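Local coordinates for protein IWS1 (Encephalitozoon cuniculi, PDB 2XPP) that probably acts as a nuclear factor regulating transcription by RNA polymerase II, possibly both when TATA-binding protein is recruited and afterwards, at residues D64-K67 and G68-P72; S104-G107 and K108-F112; R86-D89 and V90-T93. All blocks are in the same frame, centred on the assembly; numbering follows the deposited sequence.

Contact 1 of 3, residues D64-K67 and G68-P72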
loop_
_atom_site.group_PDB
_atom_site.type_symbol
_atom_site.label_atom_id
_atom_site.label_comp_id
_atom_site.label_asym_id
_atom_site.label_seq_id
_atom_site.Cartn_x
_atom_site.Cartn_y
_atom_site.Cartn_z
ATOM N N ASP A 64 -0.747 3.823 5.487
ATOM C CA ASP A 64 -2.117 3.331 5.771
ATOM C C ASP A 64 -3.039 3.592 4.583
ATOM O O ASP A 64 -3.837 2.700 4.210
ATOM C CB ASP A 64 -2.723 4.039 7.003
ATOM C CG ASP A 64 -2.011 3.715 8.311
ATOM O OD1 ASP A 64 -1.030 2.939 8.356
ATOM O OD2 ASP A 64 -2.456 4.276 9.331
ATOM N N GLU A 65 -2.962 4.792 3.990
ATOM C CA GLU A 65 -3.852 5.163 2.860
ATOM C C GLU A 65 -3.407 4.437 1.594
ATOM O O GLU A 65 -4.246 3.975 0.808
ATOM C CB GLU A 65 -3.848 6.681 2.595
ATOM C CG GLU A 65 -4.746 7.406 3.624
ATOM C CD GLU A 65 -4.225 7.291 5.045
ATOM O OE1 GLU A 65 -2.994 7.434 5.290
ATOM O OE2 GLU A 65 -5.048 7.055 5.949
ATOM N N ILE A 66 -2.085 4.317 1.403
ATOM C CA ILE A 66 -1.589 3.573 0.231
ATOM C C ILE A 66 -2.083 2.109 0.298
ATOM O O ILE A 66 -2.621 1.575 -0.699
ATOM C CB ILE A 66 -0.082 3.662 0.074
ATOM C CG1 ILE A 66 0.280 5.114 -0.310
ATOM C CG2 ILE A 66 0.380 2.710 -1.065
ATOM C CD1 ILE A 66 1.848 5.371 -0.193
ATOM N N LYS A 67 -1.918 1.486 1.467
ATOM C CA LYS A 67 -2.454 0.139 1.734
ATOM C C LYS A 67 -3.953 0.061 1.403
ATOM O O LYS A 67 -4.386 -0.848 0.703
ATOM C CB LYS A 67 -2.273 -0.206 3.195
ATOM C CG LYS A 67 -2.871 -1.579 3.612
ATOM C CD LYS A 67 -2.664 -1.783 5.107
ATOM C CE LYS A 67 -3.083 -3.158 5.510
ATOM N NZ LYS A 67 -3.129 -3.172 7.027
ATOM N N GLY A 68 -4.728 0.995 1.945
ATOM C CA GLY A 68 -6.190 1.041 1.662
ATOM C C GLY A 68 -6.522 1.073 0.188
ATOM O O GLY A 68 -7.462 0.378 -0.276
ATOM N N TRP A 69 -5.840 1.926 -0.545
ATOM C CA TRP A 69 -6.051 2.017 -2.006
ATOM C C TRP A 69 -5.694 0.717 -2.748
ATOM O O TRP A 69 -6.261 0.434 -3.835
ATOM C CB TRP A 69 -5.251 3.174 -2.591
ATOM C CG TRP A 69 -5.870 4.567 -2.440
ATOM C CD1 TRP A 69 -6.420 5.146 -1.325
ATOM C CD2 TRP A 69 -5.924 5.558 -3.474
ATOM N NE1 TRP A 69 -6.843 6.433 -1.622
ATOM C CE2 TRP A 69 -6.537 6.705 -2.929
ATOM C CE3 TRP A 69 -5.539 5.564 -4.828
ATOM C CZ2 TRP A 69 -6.754 7.878 -3.692
ATOM C CZ3 TRP A 69 -5.758 6.707 -5.582
ATOM C CH2 TRP A 69 -6.372 7.844 -5.003
ATOM N N LEU A 70 -4.761 -0.062 -2.209
ATOM C CA LEU A 70 -4.358 -1.354 -2.852
ATOM C C LEU A 70 -5.247 -2.528 -2.431
ATOM O O LEU A 70 -5.243 -3.603 -3.054
ATOM C CB LEU A 70 -2.924 -1.665 -2.427
ATOM C CG LEU A 70 -1.849 -0.744 -3.078
ATOM C CD1 LEU A 70 -0.493 -1.042 -2.404
ATOM C CD2 LEU A 70 -1.739 -1.000 -4.610
ATOM N N GLU A 71 -5.970 -2.339 -1.345
ATOM C CA GLU A 71 -6.809 -3.420 -0.779
ATOM C C GLU A 71 -8.039 -3.749 -1.628
ATOM O O GLU A 71 -8.473 -2.882 -2.472
ATOM C CB GLU A 71 -7.208 -3.072 0.644
ATOM C CG GLU A 71 -6.072 -3.346 1.611
ATOM C CD GLU A 71 -6.462 -3.028 3.052
ATOM O OE1 GLU A 71 -7.187 -2.023 3.292
ATOM O OE2 GLU A 71 -6.118 -3.818 3.966
ATOM N N PRO A 72 -8.588 -4.967 -1.463
ATOM C CA PRO A 72 -9.816 -5.269 -2.233
ATOM C C PRO A 72 -10.950 -4.304 -1.879
ATOM O O PRO A 72 -11.032 -3.800 -0.753
ATOM C CB PRO A 72 -10.218 -6.669 -1.765
ATOM C CG PRO A 72 -8.952 -7.219 -1.116
ATOM C CD PRO A 72 -8.214 -6.074 -0.558
#

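Contact 2 of 3, residues S104-G107 and K108-F112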
loop_
_atom_site.group_PDB
_atom_site.type_symbol
_atom_site.label_atom_id
_atom_site.label_comp_id
_atom_site.label_asym_id
_atom_site.label_seq_id
_atom_site.Cartn_x
_atom_site.Cartn_y
_atom_site.Cartn_z
ATOM N N SER A 104 1.852 0.209 9.756
ATOM C CA SER A 104 0.942 0.298 8.633
ATOM C C SER A 104 0.372 -1.016 8.170
ATOM O O SER A 104 -0.777 -1.029 7.720
ATOM C CB SER A 104 1.569 0.993 7.397
ATOM O OG SER A 104 2.530 0.131 6.751
ATOM N N GLY A 105 1.148 -2.109 8.252
ATOM C CA GLY A 105 0.717 -3.402 7.633
ATOM C C GLY A 105 0.666 -3.427 6.122
ATOM O O GLY A 105 0.109 -4.353 5.505
ATOM N N VAL A 106 1.274 -2.418 5.500
ATOM C CA VAL A 106 1.264 -2.365 4.017
ATOM C C VAL A 106 1.981 -3.570 3.404
ATOM O O VAL A 106 1.635 -3.986 2.285
ATOM C CB VAL A 106 1.790 -0.995 3.486
ATOM C CG1 VAL A 106 3.287 -0.831 3.726
ATOM C CG2 VAL A 106 1.492 -0.848 1.963
ATOM N N GLY A 107 2.966 -4.140 4.127
ATOM C CA GLY A 107 3.575 -5.372 3.683
ATOM C C GLY A 107 2.582 -6.500 3.410
ATOM O O GLY A 107 2.833 -7.337 2.525
ATOM N N LYS A 108 1.479 -6.523 4.154
ATOM C CA LYS A 108 0.532 -7.633 4.047
ATOM C C LYS A 108 -0.181 -7.592 2.710
ATOM O O LYS A 108 -0.364 -8.635 2.098
ATOM C CB LYS A 108 -0.438 -7.654 5.207
ATOM C CG LYS A 108 0.331 -7.956 6.488
ATOM C CD LYS A 108 -0.453 -7.674 7.665
ATOM C CE LYS A 108 0.327 -8.048 8.905
ATOM N NZ LYS A 108 -0.554 -7.808 10.031
ATOM N N ILE A 109 -0.580 -6.404 2.268
ATOM C CA ILE A 109 -1.247 -6.312 0.937
ATOM C C ILE A 109 -0.240 -6.497 -0.197
ATOM O O ILE A 109 -0.538 -7.173 -1.180
ATOM C CB ILE A 109 -2.122 -5.035 0.754
ATOM C CG1 ILE A 109 -2.994 -5.138 -0.535
ATOM C CG2 ILE A 109 -1.267 -3.727 0.689
ATOM C CD1 ILE A 109 -3.989 -6.331 -0.599
ATOM N N VAL A 110 0.973 -5.965 -0.028
ATOM C CA VAL A 110 1.991 -6.184 -1.064
ATOM C C VAL A 110 2.354 -7.669 -1.155
ATOM O O VAL A 110 2.523 -8.190 -2.268
ATOM C CB VAL A 110 3.230 -5.298 -0.832
ATOM C CG1 VAL A 110 4.360 -5.658 -1.856
ATOM C CG2 VAL A 110 2.807 -3.778 -0.917
ATOM N N TYR A 111 2.436 -8.339 0.013
ATOM C CA TYR A 111 2.683 -9.757 0.038
ATOM C C TYR A 111 1.581 -10.483 -0.753
ATOM O O TYR A 111 1.872 -11.386 -1.571
ATOM C CB TYR A 111 2.860 -10.299 1.465
ATOM C CG TYR A 111 3.217 -11.764 1.403
ATOM C CD1 TYR A 111 4.528 -12.170 1.112
ATOM C CD2 TYR A 111 2.216 -12.739 1.508
ATOM C CE1 TYR A 111 4.852 -13.515 0.997
ATOM C CE2 TYR A 111 2.525 -14.091 1.386
ATOM C CZ TYR A 111 3.846 -14.466 1.146
ATOM O OH TYR A 111 4.156 -15.811 1.048
ATOM N N PHE A 112 0.317 -10.072 -0.536
ATOM C CA PHE A 112 -0.753 -10.712 -1.269
ATOM C C PHE A 112 -0.595 -10.525 -2.791
ATOM O O PHE A 112 -0.800 -11.468 -3.571
ATOM C CB PHE A 112 -2.127 -10.214 -0.796
ATOM C CG PHE A 112 -3.252 -10.792 -1.618
ATOM C CD1 PHE A 112 -3.537 -12.173 -1.578
ATOM C CD2 PHE A 112 -3.955 -9.973 -2.458
ATOM C CE1 PHE A 112 -4.581 -12.716 -2.388
ATOM C CE2 PHE A 112 -4.977 -10.493 -3.269
ATOM C CZ PHE A 112 -5.275 -11.846 -3.239
#

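Contact 3 of 3, residues R86-D89 and V90-T93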
loop_
_atom_site.group_PDB
_atom_site.type_symbol
_atom_site.label_atom_id
_atom_site.label_comp_id
_atom_site.label_asym_id
_atom_site.label_seq_id
_atom_site.Cartn_x
_atom_site.Cartn_y
_atom_site.Cartn_z
ATOM N N ARG A 86 0.739 1.802 -10.308
ATOM C CA ARG A 86 1.298 3.099 -9.955
ATOM C C ARG A 86 1.664 3.202 -8.462
ATOM O O ARG A 86 2.713 3.736 -8.143
ATOM C CB ARG A 86 0.327 4.178 -10.297
ATOM C CG ARG A 86 0.908 5.529 -10.036
ATOM C CD ARG A 86 1.999 5.879 -11.086
ATOM N NE ARG A 86 2.464 7.227 -10.807
ATOM C CZ ARG A 86 3.705 7.669 -10.921
ATOM N NH1 ARG A 86 4.677 6.862 -11.342
ATOM N NH2 ARG A 86 3.965 8.929 -10.607
ATOM N N LEU A 87 0.821 2.656 -7.599
ATOM C CA LEU A 87 1.108 2.648 -6.151
ATOM C C LEU A 87 2.277 1.750 -5.808
ATOM O O LEU A 87 3.020 2.073 -4.894
ATOM C CB LEU A 87 -0.109 2.367 -5.266
ATOM C CG LEU A 87 -1.117 3.542 -5.334
ATOM C CD1 LEU A 87 -2.274 3.163 -4.419
ATOM C CD2 LEU A 87 -0.493 4.879 -4.919
ATOM N N LEU A 88 2.461 0.630 -6.500
ATOM C CA LEU A 88 3.641 -0.195 -6.214
ATOM C C LEU A 88 4.881 0.596 -6.647
ATOM O O LEU A 88 5.907 0.530 -5.994
ATOM C CB LEU A 88 3.628 -1.531 -6.973
ATOM C CG LEU A 88 2.627 -2.557 -6.409
ATOM C CD1 LEU A 88 2.787 -3.816 -7.216
ATOM C CD2 LEU A 88 2.791 -2.869 -4.910
ATOM N N ASP A 89 4.783 1.328 -7.765
ATOM C CA ASP A 89 5.905 2.189 -8.219
ATOM C C ASP A 89 6.250 3.246 -7.156
ATOM O O ASP A 89 7.461 3.491 -6.889
ATOM C CB ASP A 89 5.520 2.872 -9.542
ATOM C CG ASP A 89 6.595 3.806 -10.085
ATOM O OD1 ASP A 89 7.803 3.441 -10.083
ATOM O OD2 ASP A 89 6.199 4.904 -10.566
ATOM N N VAL A 90 5.229 3.919 -6.628
ATOM C CA VAL A 90 5.395 4.870 -5.506
ATOM C C VAL A 90 6.160 4.243 -4.303
ATOM O O VAL A 90 7.174 4.795 -3.851
ATOM C CB VAL A 90 4.051 5.460 -5.036
ATOM C CG1 VAL A 90 4.182 6.205 -3.672
ATOM C CG2 VAL A 90 3.516 6.441 -6.099
ATOM N N LEU A 91 5.653 3.110 -3.823
ATOM C CA LEU A 91 6.244 2.415 -2.663
ATOM C C LEU A 91 7.730 2.096 -2.881
ATOM O O LEU A 91 8.526 2.204 -1.948
ATOM C CB LEU A 91 5.449 1.136 -2.398
ATOM C CG LEU A 91 4.066 1.379 -1.804
ATOM C CD1 LEU A 91 3.320 0.119 -1.831
ATOM C CD2 LEU A 91 4.127 1.916 -0.358
ATOM N N LYS A 92 8.099 1.756 -4.113
ATOM C CA LYS A 92 9.470 1.359 -4.434
ATOM C C LYS A 92 10.432 2.524 -4.198
ATOM O O LYS A 92 11.644 2.320 -3.888
ATOM C CB LYS A 92 9.575 0.922 -5.911
ATOM C CG LYS A 92 10.913 0.467 -6.302
ATOM C CD LYS A 92 10.799 -0.156 -7.681
ATOM C CE LYS A 92 11.953 0.214 -8.564
ATOM N NZ LYS A 92 11.744 -0.448 -9.891
ATOM N N THR A 93 9.905 3.740 -4.336
ATOM C CA THR A 93 10.723 4.954 -4.255
ATOM C C THR A 93 10.904 5.470 -2.829
ATOM O O THR A 93 11.704 6.388 -2.619
ATOM C CB THR A 93 10.174 6.147 -5.103
ATOM O OG1 THR A 93 9.009 6.710 -4.496
ATOM C CG2 THR A 93 9.881 5.747 -6.571
#

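Contact 1 of 3, residues D64-K67 and G68-P72
Gly68 N and Trp69 N reach back to Asp64 O (3.0 Å) and Glu65 O (2.9 Å), the two straighter backbone bonds of this last turn of helix 62-70. Leu70 N donates to Ile66 O and more weakly to Lys67 O; Glu71 N also makes a weak bond to Lys67 O, with an N-H...O angle of only 123°. The bonds bend where the helix runs out, Glu71 being the first residue to leave helical angles. The turn belongs to the helical TFIIS N-terminal domain, and its buried face meets helix 81-92.

Apolar contact joins Ile66 CG2 and Leu70 CD1 at 4.1 Å, the two side chains lying alongside and pointing the same way. Trp69 CD1 lies 3.3 Å from Glu65 O, the ring meeting that oxygen obliquely, while its NE1 is bonded to Met17 O. Glu65 spends its carboxylate on Lys14 and Gln18.

Among the charged groups, Lys67 sends CG away from its backbone N (chi1 177°) and stays extended, passing CE within 3.5 Å of Glu71 OE2. NZ is 4.3 Å from that OE2, beyond a salt bridge; it probably bonds Ser104 O, whereas OE2 bonds an aromatic side chain on the chain of another protein.

Contact 2 of 3, residues S104-G107 and K108-F112
Val106 O and Gly107 O accept from Val110 N (3.1 Å) and Tyr111 N (2.7 Å), setting the first full turn of helix 106-115, just after Lys108 N has bonded to Gly105 O across a single tighter turn. This is a helix-to-helix junction in the TFIIS helical bundle-like domain. Helix 98-104 stops at Ser104, Gly105 takes a positive phi of 68°, which favours glycine, and the next helix starts at once. An ST turn spans the break: Ser104 OG accepts from Val106 N at 3.1 Å, and the same hydroxyl is bonded to His100 O in the preceding helix.

The bonds into the new helix differ in quality. Lys108 N approaches Gly105 O from well above the carbonyl plane, off either lone pair, whereas Val110 N meets Val106 O almost head-on, with an N-H...O angle of 170°.

Val106 CG2 is the branch that touches both later residues. It is 4.2 Å from Ile109 CG2, the two side chains crossing at about a right angle, and 4.3 Å from Val110 CG2. Ile109 reaches it because CG2 sits between its own N and carbonyl carbon, which sends CG1 away, anti to N. These three carry the apolar side: Val106 and Val110 pack on Trp134 of helix 121-138, and Val110 also on Leu88 and Leu91. Ile109 meets Leu70 and also an aromatic side chain of another protein's chain, on which Lys108, Tyr111 and Phe112 pack as well. Lys108 leaves in an extended chain after CG, its CB 3.4 Å from Gly105 O. Further along, Tyr111 CB rests 3.1 Å from Gly107 O, beside the bond made by its own N.

Contact 3 of 3, residues R86-D89 and V90-T93
Val90, whose N donates to Arg86 O at 2.9 Å, has its own O gripped twice by Thr93: OG1 donates at 2.7 Å, in the carbonyl plane and on a lone pair, and the backbone N at 3.0 Å. The hydroxyl gets there because OG1 stands between the N and carbonyl carbon of Thr93 (chi1 73°). CG2 is then left beside the N, 3.3 Å from Asp89 O.

These bonds lie near the C-terminal end of helix 81-92, in the TFIIS helical bundle-like domain. Upstream the helix is regular, Leu91 N reaching Leu87 O at a nearly straight 170°. Lys92 N instead divides itself between Leu88 O and, weakly, Asp89 O.

Leu88 CD2 and Leu91 CD1 meet at 4.3 Å, and Leu87 CD2 and Val90 CG2 more loosely. Leu91 also lays CG 3.3 Å from Leu87 O. The leucines spread over several neighbours: Leu87 packs on Trp69 and Leu70, Leu88 on Val123 and Ser126, both Leu88 and Leu91 on Leu130.

On the polar flank Arg86 NH1 forms a salt bridge with Asp89 OD2 at 2.6 Å. Its NH2 pairs with Asp46 and its NE bonds Ser45 OG. With three partners the guanidinium is probably fixed in orientation, tying helix 81-92 to helix 36-48 by charge as well as by packing.

In the fold
All three contacts are turns of helices in one bundle, and their apolar faces converge: contact 1 touches contact 3 through Trp69 CB and Leu87 CD1, 3.5 Å apart, contact 2 no closer than Val110 CG2 on Leu91 CD1 at 4.0 Å. Contacts 1 and 2 also have a polar join, Lys67 NZ probably bonding Ser104 O. Contact 2 is the most buried, has a glycine of positive phi, and sits at a helix start. Contacts 1 and 3, near helix ends, hold more of the charged groups, Glu65 among them buried against helix 5-30. In 86-93 Arg86 binds helix 36-48, whereas 64-72 presents its last glutamate to another protein's chain, which 104-112 also meets.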